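Side-chain contacts in bifunctional protein PutA (Bdellovibrio bacteriovorus, PDB 5UR2), which probably carries out both oxidations of proline to glutamate, joining a flavin-dependent proline dehydrogenase and an NAD-dependent aldehyde dehydrogenase in one chain: residues 701-704 and 705-709; 717-720 and 721-724; 958-961 and 962-966. All coordinates share one frame; numbering follows the deposited sequence.

Contact 1. Residues 701-704 and 705-709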
ATOM      1  N   VAL B 701      15.752  20.357  26.730  1.00 26.60           N
ATOM      2  CA  VAL B 701      15.635  20.687  25.310  1.00 25.56           C
ATOM      3  C   VAL B 701      14.763  19.676  24.574  1.00 26.40           C
ATOM      4  O   VAL B 701      14.181  19.997  23.531  1.00 25.09           O
ATOM      5  CB  VAL B 701      17.020  20.824  24.651  1.00 28.27           C
ATOM      6  CG1 VAL B 701      17.763  22.033  25.224  1.00 20.62           C
ATOM      7  CG2 VAL B 701      17.848  19.550  24.801  1.00 19.77           C
ATOM      8  N   GLY B 702      14.669  18.443  25.077  1.00 28.94           N
ATOM      9  CA  GLY B 702      13.722  17.502  24.504  1.00 21.32           C
ATOM     10  C   GLY B 702      12.292  17.969  24.688  1.00 27.42           C
ATOM     11  O   GLY B 702      11.491  17.951  23.751  1.00 24.43           O
ATOM     12  N   GLU B 703      11.955  18.389  25.911  1.00 27.15           N
ATOM     13  CA  GLU B 703      10.654  18.989  26.170  1.00 25.73           C
ATOM     14  C   GLU B 703      10.421  20.200  25.281  1.00 24.73           C
ATOM     15  O   GLU B 703       9.331  20.370  24.713  1.00 27.95           O
ATOM     16  CB  GLU B 703      10.554  19.387  27.647  1.00 27.90           C
ATOM     17  CG  GLU B 703       9.191  19.953  28.054  1.00 31.77           C
ATOM     18  CD  GLU B 703       8.122  18.890  28.272  1.00 37.71           C
ATOM     19  OE1 GLU B 703       8.437  17.682  28.202  1.00 40.07           O
ATOM     20  OE2 GLU B 703       6.956  19.269  28.520  1.00 41.68           O
ATOM     21  N   TYR B 704      11.450  21.026  25.109  1.00 23.00           N
ATOM     22  CA  TYR B 704      11.294  22.262  24.344  1.00 26.12           C
ATOM     23  C   TYR B 704      10.929  21.970  22.890  1.00 28.41           C
ATOM     24  O   TYR B 704      10.055  22.634  22.322  1.00 25.61           O
ATOM     25  CB  TYR B 704      12.577  23.093  24.434  1.00 23.49           C
ATOM     26  CG  TYR B 704      12.454  24.492  23.861  1.00 25.49           C
ATOM     27  CD1 TYR B 704      12.706  24.725  22.517  1.00 24.03           C
ATOM     28  CD2 TYR B 704      12.092  25.584  24.669  1.00 23.75           C
ATOM     29  CE1 TYR B 704      12.593  25.993  21.976  1.00 20.11           C
ATOM     30  CE2 TYR B 704      11.978  26.874  24.134  1.00 21.16           C
ATOM     31  CZ  TYR B 704      12.238  27.060  22.778  1.00 31.65           C
ATOM     32  OH  TYR B 704      12.148  28.298  22.193  1.00 31.01           O
ATOM     33  N   ILE B 705      11.590  20.992  22.260  1.00 23.04           N
ATOM     34  CA  ILE B 705      11.264  20.744  20.859  1.00 22.12           C
ATOM     35  C   ILE B 705       9.955  19.964  20.742  1.00 22.94           C
ATOM     36  O   ILE B 705       9.241  20.103  19.748  1.00 25.36           O
ATOM     37  CB  ILE B 705      12.415  20.039  20.112  1.00 27.52           C
ATOM     38  CG1 ILE B 705      12.691  18.642  20.672  1.00 17.68           C
ATOM     39  CG2 ILE B 705      13.681  20.905  20.106  1.00 26.68           C
ATOM     40  CD1 ILE B 705      13.803  17.917  19.902  1.00 17.31           C
ATOM     41  N   VAL B 706       9.597  19.170  21.755  1.00 21.39           N
ATOM     42  CA  VAL B 706       8.273  18.548  21.768  1.00 24.90           C
ATOM     43  C   VAL B 706       7.192  19.619  21.799  1.00 25.86           C
ATOM     44  O   VAL B 706       6.182  19.522  21.090  1.00 24.74           O
ATOM     45  CB  VAL B 706       8.137  17.571  22.953  1.00 25.04           C
ATOM     46  CG1 VAL B 706       6.661  17.303  23.279  1.00 28.42           C
ATOM     47  CG2 VAL B 706       8.838  16.254  22.643  1.00 27.36           C
ATOM     48  N   ASN B 707       7.396  20.666  22.606  1.00 21.50           N
ATOM     49  CA  ASN B 707       6.373  21.678  22.830  1.00 21.80           C
ATOM     50  C   ASN B 707       6.333  22.762  21.766  1.00 25.19           C
ATOM     51  O   ASN B 707       5.344  23.489  21.708  1.00 28.21           O
ATOM     52  CB  ASN B 707       6.571  22.362  24.195  1.00 25.38           C
ATOM     53  CG  ASN B 707       6.221  21.446  25.362  1.00 34.13           C
ATOM     54  OD1 ASN B 707       5.353  20.583  25.243  1.00 41.99           O
ATOM     55  ND2 ASN B 707       6.830  21.692  26.516  1.00 35.33           N
ATOM     56  N   HIS B 708       7.356  22.882  20.922  1.00 18.76           N
ATOM     57  CA  HIS B 708       7.467  24.041  20.044  1.00 19.41           C
ATOM     58  C   HIS B 708       6.346  24.090  19.003  1.00 25.74           C
ATOM     59  O   HIS B 708       5.859  23.064  18.527  1.00 18.13           O
ATOM     60  CB  HIS B 708       8.818  24.022  19.332  1.00 19.33           C
ATOM     61  CG  HIS B 708       9.214  25.347  18.768  1.00 26.89           C
ATOM     62  ND1 HIS B 708       8.736  25.811  17.562  1.00 30.63           N
ATOM     63  CD2 HIS B 708      10.034  26.314  19.247  1.00 27.32           C
ATOM     64  CE1 HIS B 708       9.240  27.011  17.325  1.00 29.13           C
ATOM     65  NE2 HIS B 708      10.032  27.338  18.331  1.00 25.84           N
ATOM     66  N   LYS B 709       5.973  25.313  18.610  1.00 27.73           N
ATOM     67  CA  LYS B 709       4.869  25.494  17.672  1.00 26.94           C
ATOM     68  C   LYS B 709       5.210  25.022  16.259  1.00 26.21           C
ATOM     69  O   LYS B 709       4.295  24.709  15.495  1.00 27.50           O
ATOM     70  CB  LYS B 709       4.441  26.970  17.633  1.00 22.83           C
ATOM     71  CG  LYS B 709       5.514  27.884  17.054  1.00 26.36           C
ATOM     72  CD  LYS B 709       5.126  29.357  17.078  1.00 27.56           C
ATOM     73  CE  LYS B 709       6.248  30.191  16.470  1.00 31.06           C
ATOM     74  NZ  LYS B 709       6.081  31.647  16.718  1.00 32.83           N
TER

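Contact 2. Residues 717-720 and 721-724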
ATOM      1  N   THR B 717      11.102   7.024  21.141  1.00 24.42           N
ATOM      2  CA  THR B 717      11.168   5.648  21.606  1.00 26.69           C
ATOM      3  C   THR B 717      11.873   5.618  22.950  1.00 25.44           C
ATOM      4  O   THR B 717      12.998   6.112  23.075  1.00 25.99           O
ATOM      5  CB  THR B 717      11.869   4.757  20.589  1.00 30.12           C
ATOM      6  OG1 THR B 717      11.029   4.640  19.433  1.00 29.92           O
ATOM      7  CG2 THR B 717      12.144   3.387  21.188  1.00 29.26           C
ATOM      8  N   GLY B 718      11.200   5.058  23.944  1.00 25.46           N
ATOM      9  CA  GLY B 718      11.693   5.074  25.310  1.00 32.02           C
ATOM     10  C   GLY B 718      10.654   4.512  26.256  1.00 36.73           C
ATOM     11  O   GLY B 718       9.868   3.629  25.888  1.00 39.41           O
ATOM     12  N   SER B 719      10.642   5.056  27.466  1.00 31.85           N
ATOM     13  CA  SER B 719       9.823   4.511  28.533  1.00 34.52           C
ATOM     14  C   SER B 719       8.361   4.911  28.372  1.00 44.54           C
ATOM     15  O   SER B 719       8.020   5.906  27.717  1.00 37.21           O
ATOM     16  CB  SER B 719      10.321   4.985  29.895  1.00 31.61           C
ATOM     17  OG  SER B 719      10.006   6.346  30.101  1.00 38.45           O
ATOM     18  N   LYS B 720       7.495   4.113  29.004  1.00 45.07           N
ATOM     19  CA  LYS B 720       6.070   4.411  29.015  1.00 41.32           C
ATOM     20  C   LYS B 720       5.812   5.773  29.646  1.00 41.33           C
ATOM     21  O   LYS B 720       5.036   6.578  29.117  1.00 44.72           O
ATOM     22  CB  LYS B 720       5.322   3.323  29.782  1.00 35.91           C
ATOM     23  CG  LYS B 720       3.815   3.353  29.601  1.00 29.97           C
ATOM     24  CD  LYS B 720       3.124   2.357  30.531  1.00 29.40           C
ATOM     25  CE  LYS B 720       3.247   2.832  31.973  1.00 34.31           C
ATOM     26  NZ  LYS B 720       2.305   2.163  32.875  1.00 43.09           N
ATOM     27  N   ALA B 721       6.481   6.058  30.766  1.00 34.91           N
ATOM     28  CA  ALA B 721       6.250   7.303  31.491  1.00 32.77           C
ATOM     29  C   ALA B 721       6.546   8.525  30.625  1.00 32.74           C
ATOM     30  O   ALA B 721       5.825   9.527  30.677  1.00 33.27           O
ATOM     31  CB  ALA B 721       7.098   7.318  32.763  1.00 38.71           C
ATOM     32  N   VAL B 722       7.639   8.487  29.865  1.00 37.18           N
ATOM     33  CA  VAL B 722       7.956   9.619  29.000  1.00 33.79           C
ATOM     34  C   VAL B 722       6.983   9.676  27.824  1.00 24.67           C
ATOM     35  O   VAL B 722       6.524  10.756  27.431  1.00 25.28           O
ATOM     36  CB  VAL B 722       9.422   9.537  28.534  1.00 35.67           C
ATOM     37  CG1 VAL B 722       9.787  10.768  27.729  1.00 30.41           C
ATOM     38  CG2 VAL B 722      10.344   9.389  29.738  1.00 41.74           C
ATOM     39  N   GLY B 723       6.666   8.512  27.243  1.00 28.67           N
ATOM     40  CA  GLY B 723       5.751   8.457  26.112  1.00 25.45           C
ATOM     41  C   GLY B 723       4.388   9.043  26.422  1.00 30.51           C
ATOM     42  O   GLY B 723       3.823   9.789  25.621  1.00 28.38           O
ATOM     43  N   LEU B 724       3.831   8.690  27.582  1.00 27.83           N
ATOM     44  CA  LEU B 724       2.559   9.267  27.983  1.00 25.43           C
ATOM     45  C   LEU B 724       2.682  10.772  28.181  1.00 33.15           C
ATOM     46  O   LEU B 724       1.786  11.528  27.785  1.00 37.53           O
ATOM     47  CB  LEU B 724       2.048   8.592  29.260  1.00 22.93           C
ATOM     48  CG  LEU B 724       1.831   7.083  29.094  1.00 40.00           C
ATOM     49  CD1 LEU B 724       1.183   6.482  30.321  1.00 45.79           C
ATOM     50  CD2 LEU B 724       1.044   6.746  27.834  1.00 34.90           C
TER

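Contact 3. Residues 958-961 and 962-966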
ATOM      1  N   PRO B 958       5.867  -1.658   5.632  1.00 18.53           N
ATOM      2  CA  PRO B 958       5.323  -0.844   4.538  1.00 21.87           C
ATOM      3  C   PRO B 958       4.348   0.258   4.958  1.00 23.22           C
ATOM      4  O   PRO B 958       3.862   0.979   4.079  1.00 24.15           O
ATOM      5  CB  PRO B 958       4.614  -1.897   3.666  1.00 18.79           C
ATOM      6  CG  PRO B 958       4.168  -2.948   4.664  1.00 20.95           C
ATOM      7  CD  PRO B 958       5.246  -2.988   5.716  1.00 17.05           C
ATOM      8  N   ASP B 959       4.041   0.438   6.250  1.00 20.05           N
ATOM      9  CA  ASP B 959       3.215   1.567   6.682  1.00 16.96           C
ATOM     10  C   ASP B 959       4.028   2.670   7.339  1.00 18.30           C
ATOM     11  O   ASP B 959       3.487   3.754   7.580  1.00 19.80           O
ATOM     12  CB  ASP B 959       2.105   1.111   7.664  1.00 17.25           C
ATOM     13  CG  ASP B 959       1.105   0.140   7.023  1.00 24.11           C
ATOM     14  OD1 ASP B 959       0.821   0.274   5.806  1.00 20.69           O
ATOM     15  OD2 ASP B 959       0.645  -0.792   7.723  1.00 25.95           O
ATOM     16  N   TYR B 960       5.310   2.432   7.632  1.00 14.15           N
ATOM     17  CA  TYR B 960       6.017   3.304   8.571  1.00 13.80           C
ATOM     18  C   TYR B 960       6.294   4.690   7.987  1.00 24.34           C
ATOM     19  O   TYR B 960       6.033   5.710   8.638  1.00 20.55           O
ATOM     20  CB  TYR B 960       7.319   2.660   9.015  1.00 17.28           C
ATOM     21  CG  TYR B 960       8.013   3.468  10.075  1.00 17.00           C
ATOM     22  CD1 TYR B 960       7.507   3.516  11.373  1.00 17.86           C
ATOM     23  CD2 TYR B 960       9.150   4.186   9.789  1.00 16.48           C
ATOM     24  CE1 TYR B 960       8.126   4.252  12.365  1.00 18.89           C
ATOM     25  CE2 TYR B 960       9.794   4.931  10.780  1.00 21.83           C
ATOM     26  CZ  TYR B 960       9.269   4.960  12.065  1.00 19.74           C
ATOM     27  OH  TYR B 960       9.877   5.696  13.048  1.00 22.62           O
ATOM     28  N   LEU B 961       6.840   4.745   6.771  1.00 20.40           N
ATOM     29  CA  LEU B 961       7.238   6.018   6.176  1.00 20.95           C
ATOM     30  C   LEU B 961       6.061   6.988   6.033  1.00 21.11           C
ATOM     31  O   LEU B 961       6.247   8.210   6.162  1.00 21.25           O
ATOM     32  CB  LEU B 961       7.885   5.767   4.814  1.00 17.05           C
ATOM     33  CG  LEU B 961       8.579   6.956   4.163  1.00 25.38           C
ATOM     34  CD1 LEU B 961       9.628   7.516   5.137  1.00 23.75           C
ATOM     35  CD2 LEU B 961       9.200   6.532   2.826  1.00 25.37           C
ATOM     36  N   LYS B 962       4.852   6.469   5.784  1.00 17.61           N
ATOM     37  CA  LYS B 962       3.671   7.316   5.615  1.00 22.59           C
ATOM     38  C   LYS B 962       3.312   8.104   6.873  1.00 21.19           C
ATOM     39  O   LYS B 962       2.655   9.153   6.773  1.00 19.55           O
ATOM     40  CB  LYS B 962       2.472   6.463   5.190  1.00 18.62           C
ATOM     41  CG  LYS B 962       2.635   5.812   3.804  1.00 18.62           C
ATOM     42  CD  LYS B 962       1.478   4.869   3.535  1.00 21.32           C
ATOM     43  CE  LYS B 962       1.589   4.232   2.183  1.00 21.65           C
ATOM     44  NZ  LYS B 962       0.371   3.449   1.852  1.00 18.60           N
ATOM     45  N   GLN B 963       3.711   7.623   8.050  1.00 16.53           N
ATOM     46  CA  GLN B 963       3.456   8.363   9.290  1.00 17.74           C
ATOM     47  C   GLN B 963       4.157   9.718   9.304  1.00 22.35           C
ATOM     48  O   GLN B 963       3.763  10.606  10.070  1.00 21.65           O
ATOM     49  CB  GLN B 963       3.917   7.538  10.492  1.00 14.41           C
ATOM     50  CG  GLN B 963       3.069   6.310  10.803  1.00 29.54           C
ATOM     51  CD  GLN B 963       1.761   6.684  11.465  1.00 39.20           C
ATOM     52  OE1 GLN B 963       0.760   6.923  10.793  1.00 39.85           O
ATOM     53  NE2 GLN B 963       1.781   6.803  12.791  1.00 38.27           N
ATOM     54  N   TYR B 964       5.216   9.872   8.511  1.00 19.27           N
ATOM     55  CA  TYR B 964       5.950  11.121   8.397  1.00 19.57           C
ATOM     56  C   TYR B 964       5.427  12.003   7.270  1.00 17.07           C
ATOM     57  O   TYR B 964       6.065  13.008   6.947  1.00 14.51           O
ATOM     58  CB  TYR B 964       7.445  10.832   8.177  1.00 13.98           C
ATOM     59  CG  TYR B 964       8.089  10.159   9.370  1.00 19.01           C
ATOM     60  CD1 TYR B 964       8.053   8.774   9.526  1.00 19.37           C
ATOM     61  CD2 TYR B 964       8.715  10.916  10.349  1.00 20.56           C
ATOM     62  CE1 TYR B 964       8.643   8.160  10.632  1.00 20.83           C
ATOM     63  CE2 TYR B 964       9.311  10.326  11.439  1.00 25.89           C
ATOM     64  CZ  TYR B 964       9.276   8.952  11.580  1.00 25.07           C
ATOM     65  OH  TYR B 964       9.874   8.409  12.692  1.00 22.89           O
ATOM     66  N   MET B 965       4.269  11.665   6.693  1.00 16.11           N
ATOM     67  CA  MET B 965       3.740  12.343   5.518  1.00 20.61           C
ATOM     68  C   MET B 965       2.248  12.584   5.712  1.00 22.66           C
ATOM     69  O   MET B 965       1.648  12.118   6.684  1.00 21.86           O
ATOM     70  CB  MET B 965       4.024  11.535   4.229  1.00 14.82           C
ATOM     71  CG  MET B 965       5.515  11.383   3.980  1.00 21.03           C
ATOM     72  SD  MET B 965       5.978  10.626   2.400  1.00 26.48           S
ATOM     73  CE  MET B 965       5.101   9.082   2.498  1.00 15.09           C
ATOM     74  N   GLU B 966       1.669  13.377   4.804  1.00 19.91           N
ATOM     75  CA  GLU B 966       0.240  13.592   4.667  1.00 21.49           C
ATOM     76  C   GLU B 966      -0.222  13.071   3.315  1.00 15.07           C
ATOM     77  O   GLU B 966       0.418  13.350   2.294  1.00 17.73           O
ATOM     78  CB  GLU B 966      -0.153  15.086   4.776  1.00 18.07           C
ATOM     79  CG  GLU B 966      -0.050  15.698   6.156  1.00 21.83           C
ATOM     80  CD  GLU B 966      -1.071  15.149   7.099  1.00 27.26           C
ATOM     81  OE1 GLU B 966      -2.205  14.849   6.637  1.00 27.17           O
ATOM     82  OE2 GLU B 966      -0.739  15.005   8.301  1.00 28.20           O
TER

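Contact 1. Residues 701-704 and 705-709
Glu703 with Asn707 and Tyr704 with His708 are two side-chain pairs, each spaced one turn apart, at the C-terminal end of helix 698-707. This is the crossover helix of a beta-alpha-beta unit in the Rossmann fold of the aldehyde dehydrogenase module, running between strands 691-693 and 711-717. The backbone bonds come first: Ile705 N donates to Val701 O at 3.1 Å, Val706 N to Gly702 O, and Asn707 N to Glu703 O at 2.9 Å. His708 is the first residue to leave helical geometry.

On the inner face, Ile705 CG1 takes the cramped place between its own N and carbonyl carbon (chi1 64°), which lays it against the Gly702 carbonyl, 3.4 Å from Gly702 O. Apolar packing lies beyond the helix: Ile705 on Val663 and Ala636 of the sheet and on Met539 of helix 532-549, and Val706 on Ile638.

The polar pair sits on the more exposed side. Asn707 ND2 donates to Glu703 OE2 at 3.1 Å, reaching it from above the carboxylate plane, with carboxylate and amide planes nearly perpendicular (84°). Glu703 bends at chi2 to bring its carboxylate round to the amide, while OE1 has a stronger partner in His725, so both oxygens are engaged.

The two aromatic rings leave the helix in the same direction, next to each other, their planes oblique. Tyr704 OH bonds to Glu536, His708 ND1 accepts from Tyr710 N, and a weak bond links His708 NE2 to the same Glu536 carboxylate. The rings come closest where Tyr704 CE1 meets the edge of the imidazole, 3.8 Å from His708 CD2.

Contact 2. Residues 717-720 and 721-724
Ala721 makes the first, slight contact, its methyl CB resting 4.1 Å from Ser719 OG. Val722 comes next and carries the cap. Val722 N donates to Ser719 OG at 3.2 Å, nearly straight (164°). The serine hydroxyl can accept it because chi1 of 73° folds OG back between its own N and carbonyl carbon, toward the start of the helix. The same oxygen is pressed tightly by a methyl, Val722 CG2 lying 3.1 Å from Ser719 OG, so this branch flanks the capping bond.

Gly723, buried, gives its N-H to the serine carbonyl, Gly723 N to Ser719 O being 3.0 Å, so Ser719 holds the first turn through both side chain and carbonyl. Leu724 N then bonds to Lys720 O at 2.9 Å, almost in line with that carbonyl. Leu724 CG lies 3.2 Å from Lys720 O, while Leu724 CD1 comes within 4.2 Å of Lys720 CG. Lys720 NZ makes a salt bridge with Glu900, and Leu724 packs on Val733 of the second subunit.

Ser719 is thus a serine N-cap just after strand 711-717, in the Gly718-Ser719 link to helix 720-730 of the aldehyde dehydrogenase Rossmann fold. In relatives this helix start faces the NAD pyrophosphate, and here the side chain of Ser719 lies about 8 Å from that of Cys780, the predicted active-site cysteine.

Contact 3. Residues 958-961 and 962-966
Tyr960 and Leu961 lead the backbone into tight successive turns, with Gln963 N bonded to Tyr960 O at 3.1 Å, Tyr964 N to Leu961 O and Met965 N to Lys962 O; the first two donors stand well above the carbonyl planes they meet. The turns run into strand 965-973 of the aldehyde dehydrogenase module, antiparallel to strand 623-638.

Tyr960, with CG anti to its N (chi1 -175°), and Tyr964, with CG beside its N (chi1 -65°), converge until Tyr960 OH and Tyr964 OH are 2.7 Å apart, sharing one hydrogen bond in which either could be the donor. The rings form an offset edge-to-face pair, planes at 65°, the edge of Tyr964 turned to the face of Tyr960 with Tyr964 CE1 3.4 Å from Tyr960 CE2. Ala654 and Ile744 pack against both tyrosines. Leu961 CG and Met965 CE meet loosely at 4.4 Å near helix 587-611.

Within the chain Asp959 OD1 and Lys962 NZ stay 5.1 Å apart. Asp959 OD1 instead pairs with Lys962 NZ of the second subunit, and Lys962 NZ with Asp959 OD1 of that subunit; Tyr627 and Tyr629 of the second subunit hydrogen-bond Asp959 OD2. The salt bridges of Asp959 and Lys962 thus tie the turn to the dimer interface.

How the contacts relate
All three contacts lie in the aldehyde dehydrogenase module and join neighbouring turns of chain, but in different settings. Contact 1 is the most buried, closing a crossover helix against the sheet; contact 2 is a surface contact at the opening of the next helix, with centres about 15 Å apart. Strand 711-717 links them in sequence, leaving contact 1 and entering contact 2. Contact 3, partly buried, leads instead into strand 965-973, at another edge of strand 623-638's surroundings in the same sheet. Polar side chains pair with each other in contacts 1 and 3, whereas contact 2 relies on a side chain capping backbone. Contact 2 meets the second subunit by packing and contact 3 mainly by polar and charged groups; contact 1 does not touch it.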